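Local coordinates for protein aminotransferase class-III (Sphaerobacter thermophilus DSM 20745, PDB 6K8H) that is a class-III aminotransferase, also named omega-transaminase, a member of the PLP-dependent aminotransferase superfamily with two chains in its assembly, at residues P145-F150 against D192-L197; Y158-V163 against Q188-S193. All coordinates share one frame; numbering follows the deposited sequence.

Overall arrangement
Following helix 127-142, the chain enters strand 146-150. It then passes through the short, weakly bonded helix 159-162, a long run without helix or strand, helix 188-192 and strand 194-197. Contact 1 closes the whole excursion by pairing its two end strands in parallel, with 41 residues between the segments. Contact 2 lies within that span and brings the two helices together across 24 residues. The two contacts share Asp-192 and Ser-193, and their centres are about 8 Å apart. Lys-149 links them directly, because its NZ probably bonds to Val-163 O and Ala-161 O. Together they tie the edge of the seven-stranded sheet to two short helical pieces at the subunit interface.

Contact 1 of 2, residues P145-F150 against D192-L197; sequences PRIAKF and DSVVVL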
ATOM      1  N   PRO B 145      15.835 -17.483   3.490  1.00 11.48           N
ATOM      2  CA  PRO B 145      14.625 -17.332   2.666  1.00 10.64           C
ATOM      3  C   PRO B 145      13.298 -17.437   3.410  1.00 13.08           C
ATOM      4  O   PRO B 145      12.322 -16.793   3.002  1.00 10.85           O
ATOM      5  CB  PRO B 145      14.775 -18.464   1.644  1.00 14.04           C
ATOM      6  CG  PRO B 145      15.534 -19.531   2.386  1.00 13.51           C
ATOM      7  CD  PRO B 145      16.475 -18.800   3.320  1.00 12.38           C
ATOM      8  N   ARG B 146      13.226 -18.231   4.478  1.00 11.66           N
ATOM      9  CA  ARG B 146      11.940 -18.539   5.092  1.00 12.22           C
ATOM     10  C   ARG B 146      11.602 -17.582   6.234  1.00 11.87           C
ATOM     11  O   ARG B 146      12.466 -16.934   6.826  1.00  7.85           O
ATOM     12  CB  ARG B 146      11.915 -19.973   5.620  1.00 12.43           C
ATOM     13  CG  ARG B 146      12.080 -21.010   4.539  1.00 20.35           C
ATOM     14  CD  ARG B 146      11.989 -22.409   5.087  1.00 21.56           C
ATOM     15  NE  ARG B 146      11.865 -23.360   3.990  1.00 32.11           N
ATOM     16  CZ  ARG B 146      11.689 -24.668   4.142  1.00 35.72           C
ATOM     17  NH1 ARG B 146      11.622 -25.189   5.361  1.00 28.69           N
ATOM     18  NH2 ARG B 146      11.589 -25.452   3.072  1.00 39.49           N
ATOM     19  N   ILE B 147      10.311 -17.537   6.570  1.00  9.61           N
ATOM     20  CA  ILE B 147       9.842 -16.799   7.731  1.00  9.68           C
ATOM     21  C   ILE B 147       8.915 -17.699   8.535  1.00  9.22           C
ATOM     22  O   ILE B 147       8.369 -18.682   8.032  1.00  9.43           O
ATOM     23  CB  ILE B 147       9.104 -15.495   7.349  1.00  9.49           C
ATOM     24  CG1 ILE B 147       7.713 -15.834   6.806  1.00 10.66           C
ATOM     25  CG2 ILE B 147       9.936 -14.687   6.346  1.00 14.81           C
ATOM     26  CD1 ILE B 147       6.791 -14.651   6.653  1.00 11.80           C
ATOM     27  N   ALA B 148       8.743 -17.340   9.801  1.00  9.13           N
ATOM     28  CA  ALA B 148       7.804 -18.002  10.687  1.00  9.18           C
ATOM     29  C   ALA B 148       6.754 -16.994  11.120  1.00  6.51           C
ATOM     30  O   ALA B 148       7.065 -15.823  11.355  1.00  8.34           O
ATOM     31  CB  ALA B 148       8.515 -18.591  11.913  1.00  8.14           C
ATOM     32  N   LYS B 149       5.513 -17.454  11.197  1.00  7.01           N
ATOM     33  CA  LYS B 149       4.408 -16.668  11.757  1.00  6.98           C
ATOM     34  C   LYS B 149       3.520 -17.608  12.554  1.00  7.10           C
ATOM     35  O   LYS B 149       3.739 -18.817  12.570  1.00  9.53           O
ATOM     36  CB  LYS B 149       3.605 -15.954  10.671  1.00  9.21           C
ATOM     37  CG  LYS B 149       2.979 -16.906   9.666  1.00  7.53           C
ATOM     38  CD  LYS B 149       1.899 -16.194   8.899  1.00  9.89           C
ATOM     39  CE  LYS B 149       0.682 -15.971   9.762  1.00  9.33           C
ATOM     40  NZ  LYS B 149      -0.494 -15.590   8.930  1.00 10.73           N
ATOM     41  N   PHE B 150       2.497 -17.061  13.206  1.00  8.53           N
ATOM     42  CA  PHE B 150       1.667 -17.833  14.121  1.00  7.54           C
ATOM     43  C   PHE B 150       0.308 -18.163  13.506  1.00  7.72           C
ATOM     44  O   PHE B 150      -0.317 -17.321  12.857  1.00  8.63           O
ATOM     45  CB  PHE B 150       1.524 -17.091  15.458  1.00  7.79           C
ATOM     46  CG  PHE B 150       2.810 -17.069  16.244  1.00  9.06           C
ATOM     47  CD1 PHE B 150       3.787 -16.118  15.984  1.00  7.77           C
ATOM     48  CD2 PHE B 150       3.082 -18.065  17.172  1.00  7.54           C
ATOM     49  CE1 PHE B 150       5.002 -16.129  16.674  1.00  7.89           C
ATOM     50  CE2 PHE B 150       4.286 -18.078  17.871  1.00  7.55           C
ATOM     51  CZ  PHE B 150       5.247 -17.104  17.621  1.00  9.12           C
ATOM     52  N   ASP B 192       5.403 -23.794   1.500  1.00 12.81           N
ATOM     53  CA  ASP B 192       6.610 -24.438   1.998  1.00 15.41           C
ATOM     54  C   ASP B 192       7.592 -23.448   2.600  1.00 15.36           C
ATOM     55  O   ASP B 192       8.426 -23.857   3.418  1.00 16.30           O
ATOM     56  CB  ASP B 192       7.316 -25.210   0.875  1.00 14.38           C
ATOM     57  CG  ASP B 192       6.530 -26.424   0.401  1.00 20.37           C
ATOM     58  OD1 ASP B 192       5.514 -26.783   1.039  1.00 20.59           O
ATOM     59  OD2 ASP B 192       6.932 -27.022  -0.629  1.00 22.56           O
ATOM     60  N   SER B 193       7.547 -22.172   2.196  1.00 12.39           N
ATOM     61  CA  SER B 193       8.483 -21.200   2.766  1.00 14.76           C
ATOM     62  C   SER B 193       8.042 -20.612   4.110  1.00 13.94           C
ATOM     63  O   SER B 193       8.782 -19.798   4.664  1.00 13.48           O
ATOM     64  CB  SER B 193       8.740 -20.057   1.786  1.00 13.14           C
ATOM     65  OG  SER B 193       7.603 -19.207   1.744  1.00 11.59           O
ATOM     66  N   VAL B 194       6.865 -20.952   4.638  1.00 10.53           N
ATOM     67  CA  VAL B 194       6.352 -20.332   5.862  1.00 10.32           C
ATOM     68  C   VAL B 194       6.245 -21.403   6.944  1.00 11.52           C
ATOM     69  O   VAL B 194       5.606 -22.441   6.735  1.00 14.85           O
ATOM     70  CB  VAL B 194       4.999 -19.624   5.642  1.00  6.43           C
ATOM     71  CG1 VAL B 194       4.515 -18.988   6.946  1.00  8.69           C
ATOM     72  CG2 VAL B 194       5.139 -18.568   4.571  1.00 11.04           C
ATOM     73  N   VAL B 195       6.917 -21.172   8.069  1.00 10.42           N
ATOM     74  CA  VAL B 195       6.848 -22.046   9.240  1.00 10.02           C
ATOM     75  C   VAL B 195       5.765 -21.500  10.167  1.00  7.54           C
ATOM     76  O   VAL B 195       5.886 -20.376  10.670  1.00  9.08           O
ATOM     77  CB  VAL B 195       8.206 -22.115   9.964  1.00 12.90           C
ATOM     78  CG1 VAL B 195       8.103 -22.960  11.256  1.00 11.90           C
ATOM     79  CG2 VAL B 195       9.300 -22.661   9.054  1.00 12.43           C
ATOM     80  N   VAL B 196       4.723 -22.296  10.417  1.00  7.66           N
ATOM     81  CA  VAL B 196       3.560 -21.858  11.193  1.00  7.65           C
ATOM     82  C   VAL B 196       3.686 -22.380  12.622  1.00  7.88           C
ATOM     83  O   VAL B 196       3.695 -23.594  12.854  1.00  8.44           O
ATOM     84  CB  VAL B 196       2.243 -22.326  10.552  1.00 10.46           C
ATOM     85  CG1 VAL B 196       1.067 -21.705  11.286  1.00  6.58           C
ATOM     86  CG2 VAL B 196       2.191 -21.933   9.066  1.00  9.86           C
ATOM     87  N   LEU B 197       3.764 -21.455  13.584  1.00  9.26           N
ATOM     88  CA  LEU B 197       4.008 -21.666  15.001  1.00  9.75           C
ATOM     89  C   LEU B 197       2.715 -21.570  15.799  1.00  8.94           C
ATOM     90  O   LEU B 197       1.741 -20.947  15.364  1.00 10.29           O
ATOM     91  CB  LEU B 197       5.010 -20.634  15.538  1.00  7.07           C
ATOM     92  CG  LEU B 197       6.280 -20.383  14.717  1.00  8.42           C
ATOM     93  CD1 LEU B 197       6.981 -19.132  15.203  1.00 11.01           C
ATOM     94  CD2 LEU B 197       7.199 -21.578  14.805  1.00  9.83           C
TER
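Phe-150 and Leu-197 form the tight end of this contact. Leu-197 CB sits over one face of the Phe-150 ring, 3.9 Å from the ring centroid, in a CH-pi contact. Leu-197 CD1 also lies over this face, offset toward the rim, 3.6 Å from Phe-150 CZ. CD1 also reaches back to Ala-148 CB at 3.7 Å, so one leucine spans two residues of the facing strand.

Three sound backbone bonds hold this buried part in parallel register. They are Val-195 N to Ile-147 O (2.9 Å), Lys-149 N to Val-195 O (3.0 Å) and Leu-197 N to Lys-149 O (2.8 Å). On the other sheet face Lys-149 CG meets Val-194 CG1 at 3.8 Å. Its chi1 of 60° sets CG between the backbone N and the carbonyl carbon. Lys-149 NZ goes on to bond Val-163 O, Ala-161 O and Cys-153 O.

The Arg-146 end is looser and partly open to solvent. Ile-147 N makes only a weak bond to Ser-193 O. Asp-192 O lies 3.3 Å above the Arg-146 guanidinium plane, over its centre. Arg-146 NH1 makes its salt bridge elsewhere, to Glu-215 OE1.

This is parallel pairing at the edge of the class-III aminotransferase fold's large central sheet. Strand 194-197 is one of its two edge strands in this chain. Strand 216-221 flanks 146-150 on the far side, and helix 202-211 packs on Phe-150 and Leu-197.

Contact 2 of 2, residues Y158-V163 against Q188-S193; sequences YDFAEV and QAVLDS
Phe-160 meets Ser-193 and Val-190 mainly through ring atoms CD1 and CE1. From CB, the chi1 of -60° puts CG anti to the carbonyl carbon and beside the backbone N. Beyond CG, CD1 lies 3.1 Å from Ser-193 OG and also touches Val-190 CG1. The next atom, CE1, is 3.2 Å from the same OG and 3.9 Å from Val-190 CG2. At the tip, CZ still borders Val-190 CG2 at 4.1 Å. The hydroxyl oxygen thus sits at the ring edge, near its plane. The Phe-160 and Val-190 side chains cross at about a right angle.

Ser-193 OG donates to Val-190 O, three residues back, at 2.9 Å. This bond fixes the oxygen that borders the ring.

The contact belongs to the crossover that joins the parallel strands 146-150 and 194-197 in the large sheet of this class-III aminotransferase. Here two short helical pieces of that crossover pack on each other.

Val-190 CG1, which also touches the ring, is 4.1 Å from Val-163 CG2 and lies near Asp-159 O. Val-163 CG2 touches Leu-191 CD2 as well, at 4.1 Å, and extends the apolar patch.

The patch lies at the dimer interface, where Val-190 of the second subunit also packs on Phe-160. Asp-159 OD2 forms a salt bridge to Arg-139 of the second subunit, and OD1 bonds Tyr-158 OH of that subunit. Arg-139 of Phe-160's own chain makes a cation-pi contact with the ring.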
ATOM      1  N   TYR B 158      -0.048  -9.605   1.935  1.00  9.18           N
ATOM      2  CA  TYR B 158       1.211 -10.093   1.373  1.00  8.76           C
ATOM      3  C   TYR B 158       1.285 -11.619   1.443  1.00  9.50           C
ATOM      4  O   TYR B 158       1.109 -12.202   2.518  1.00  9.11           O
ATOM      5  CB  TYR B 158       2.370  -9.471   2.136  1.00  8.91           C
ATOM      6  CG  TYR B 158       3.763  -9.891   1.706  1.00  7.32           C
ATOM      7  CD1 TYR B 158       4.121  -9.935   0.365  1.00  7.71           C
ATOM      8  CD2 TYR B 158       4.726 -10.203   2.655  1.00  9.36           C
ATOM      9  CE1 TYR B 158       5.412 -10.298  -0.023  1.00 11.03           C
ATOM     10  CE2 TYR B 158       6.017 -10.568   2.286  1.00  9.89           C
ATOM     11  CZ  TYR B 158       6.352 -10.623   0.944  1.00 10.23           C
ATOM     12  OH  TYR B 158       7.631 -10.975   0.571  1.00 10.00           O
ATOM     13  N   ASP B 159       1.602 -12.260   0.304  1.00  7.88           N
ATOM     14  CA  ASP B 159       1.535 -13.723   0.167  1.00 12.06           C
ATOM     15  C   ASP B 159       2.098 -14.481   1.372  1.00  9.86           C
ATOM     16  O   ASP B 159       1.434 -15.352   1.953  1.00 12.51           O
ATOM     17  CB  ASP B 159       2.311 -14.172  -1.081  1.00 11.39           C
ATOM     18  CG  ASP B 159       1.718 -13.652  -2.375  1.00 15.58           C
ATOM     19  OD1 ASP B 159       1.502 -12.432  -2.471  1.00 15.57           O
ATOM     20  OD2 ASP B 159       1.503 -14.458  -3.311  1.00 18.04           O
ATOM     21  N   PHE B 160       3.343 -14.180   1.738  1.00  8.45           N
ATOM     22  CA  PHE B 160       4.014 -14.942   2.785  1.00 10.57           C
ATOM     23  C   PHE B 160       3.428 -14.649   4.164  1.00  9.38           C
ATOM     24  O   PHE B 160       3.358 -15.552   5.006  1.00 12.09           O
ATOM     25  CB  PHE B 160       5.521 -14.648   2.736  1.00  9.01           C
ATOM     26  CG  PHE B 160       6.151 -15.010   1.421  1.00 10.53           C
ATOM     27  CD1 PHE B 160       6.506 -16.320   1.145  1.00 12.16           C
ATOM     28  CD2 PHE B 160       6.358 -14.051   0.448  1.00 13.45           C
ATOM     29  CE1 PHE B 160       7.070 -16.662  -0.072  1.00 11.31           C
ATOM     30  CE2 PHE B 160       6.919 -14.386  -0.769  1.00 15.48           C
ATOM     31  CZ  PHE B 160       7.281 -15.698  -1.023  1.00 12.29           C
ATOM     32  N   ALA B 161       2.974 -13.412   4.401  1.00 10.38           N
ATOM     33  CA  ALA B 161       2.440 -13.034   5.705  1.00  8.02           C
ATOM     34  C   ALA B 161       1.036 -13.572   5.952  1.00 11.75           C
ATOM     35  O   ALA B 161       0.618 -13.679   7.111  1.00 10.04           O
ATOM     36  CB  ALA B 161       2.439 -11.511   5.843  1.00  8.60           C
ATOM     37  N   GLU B 162       0.302 -13.935   4.904  1.00 10.27           N
ATOM     38  CA  GLU B 162      -1.078 -14.346   5.083  1.00  9.57           C
ATOM     39  C   GLU B 162      -1.263 -15.863   5.167  1.00 10.67           C
ATOM     40  O   GLU B 162      -2.390 -16.313   5.432  1.00  9.81           O
ATOM     41  CB  GLU B 162      -1.940 -13.762   3.958  1.00 11.30           C
ATOM     42  CG  GLU B 162      -1.683 -14.384   2.617  1.00 12.34           C
ATOM     43  CD  GLU B 162      -2.598 -13.852   1.536  1.00 14.18           C
ATOM     44  OE1 GLU B 162      -3.372 -12.911   1.812  1.00 13.90           O
ATOM     45  OE2 GLU B 162      -2.537 -14.370   0.403  1.00 12.32           O
ATOM     46  N   VAL B 163      -0.197 -16.658   5.002  1.00  7.37           N
ATOM     47  CA  VAL B 163      -0.331 -18.112   5.120  1.00  9.49           C
ATOM     48  C   VAL B 163      -0.918 -18.458   6.485  1.00  7.96           C
ATOM     49  O   VAL B 163      -0.500 -17.911   7.508  1.00  8.17           O
ATOM     50  CB  VAL B 163       1.030 -18.797   4.899  1.00  8.27           C
ATOM     51  CG1 VAL B 163       1.002 -20.237   5.420  1.00 11.75           C
ATOM     52  CG2 VAL B 163       1.411 -18.786   3.431  1.00  7.84           C
ATOM     53  N   GLN B 188       2.617 -23.904  -3.968  1.00  9.68           N
ATOM     54  CA  GLN B 188       3.183 -24.773  -2.945  1.00 15.18           C
ATOM     55  C   GLN B 188       4.471 -24.196  -2.373  1.00 14.64           C
ATOM     56  O   GLN B 188       4.718 -24.333  -1.176  1.00 15.45           O
ATOM     57  CB  GLN B 188       3.433 -26.174  -3.512  1.00 19.21           C
ATOM     58  CG  GLN B 188       3.790 -27.229  -2.460  1.00 15.42           C
ATOM     59  CD  GLN B 188       2.666 -27.497  -1.468  1.00 20.38           C
ATOM     60  OE1 GLN B 188       1.509 -27.624  -1.851  1.00 20.50           O
ATOM     61  NE2 GLN B 188       3.012 -27.594  -0.182  1.00 21.42           N
ATOM     62  N   ALA B 189       5.275 -23.511  -3.196  1.00 12.50           N
ATOM     63  CA  ALA B 189       6.550 -22.961  -2.727  1.00 13.07           C
ATOM     64  C   ALA B 189       6.352 -21.832  -1.720  1.00 12.22           C
ATOM     65  O   ALA B 189       7.193 -21.632  -0.826  1.00 13.00           O
ATOM     66  CB  ALA B 189       7.387 -22.488  -3.918  1.00 11.87           C
ATOM     67  N   VAL B 190       5.243 -21.095  -1.827  1.00  9.82           N
ATOM     68  CA  VAL B 190       4.916 -20.108  -0.800  1.00 10.26           C
ATOM     69  C   VAL B 190       4.541 -20.796   0.512  1.00 11.69           C
ATOM     70  O   VAL B 190       5.020 -20.416   1.588  1.00 14.17           O
ATOM     71  CB  VAL B 190       3.809 -19.161  -1.291  1.00  8.64           C
ATOM     72  CG1 VAL B 190       3.298 -18.300  -0.149  1.00  9.44           C
ATOM     73  CG2 VAL B 190       4.358 -18.289  -2.406  1.00 12.48           C
ATOM     74  N   LEU B 191       3.661 -21.794   0.448  1.00 12.51           N
ATOM     75  CA  LEU B 191       3.304 -22.558   1.645  1.00 13.27           C
ATOM     76  C   LEU B 191       4.534 -23.181   2.307  1.00 13.72           C
ATOM     77  O   LEU B 191       4.694 -23.133   3.537  1.00 14.28           O
ATOM     78  CB  LEU B 191       2.289 -23.646   1.285  1.00 12.05           C
ATOM     79  CG  LEU B 191       0.880 -23.226   0.858  1.00 12.76           C
ATOM     80  CD1 LEU B 191       0.067 -24.466   0.551  1.00 18.21           C
ATOM     81  CD2 LEU B 191       0.203 -22.363   1.924  1.00 16.21           C
ATOM     82  N   ASP B 192       5.403 -23.794   1.500  1.00 12.81           N
ATOM     83  CA  ASP B 192       6.610 -24.438   1.998  1.00 15.41           C
ATOM     84  C   ASP B 192       7.592 -23.448   2.600  1.00 15.36           C
ATOM     85  O   ASP B 192       8.426 -23.857   3.418  1.00 16.30           O
ATOM     86  CB  ASP B 192       7.316 -25.210   0.875  1.00 14.38           C
ATOM     87  CG  ASP B 192       6.530 -26.424   0.401  1.00 20.37           C
ATOM     88  OD1 ASP B 192       5.514 -26.783   1.039  1.00 20.59           O
ATOM     89  OD2 ASP B 192       6.932 -27.022  -0.629  1.00 22.56           O
ATOM     90  N   SER B 193       7.547 -22.172   2.196  1.00 12.39           N
ATOM     91  CA  SER B 193       8.483 -21.200   2.766  1.00 14.76           C
ATOM     92  C   SER B 193       8.042 -20.612   4.110  1.00 13.94           C
ATOM     93  O   SER B 193       8.782 -19.798   4.664  1.00 13.48           O
ATOM     94  CB  SER B 193       8.740 -20.057   1.786  1.00 13.14           C
ATOM     95  OG  SER B 193       7.603 -19.207   1.744  1.00 11.59           O
TER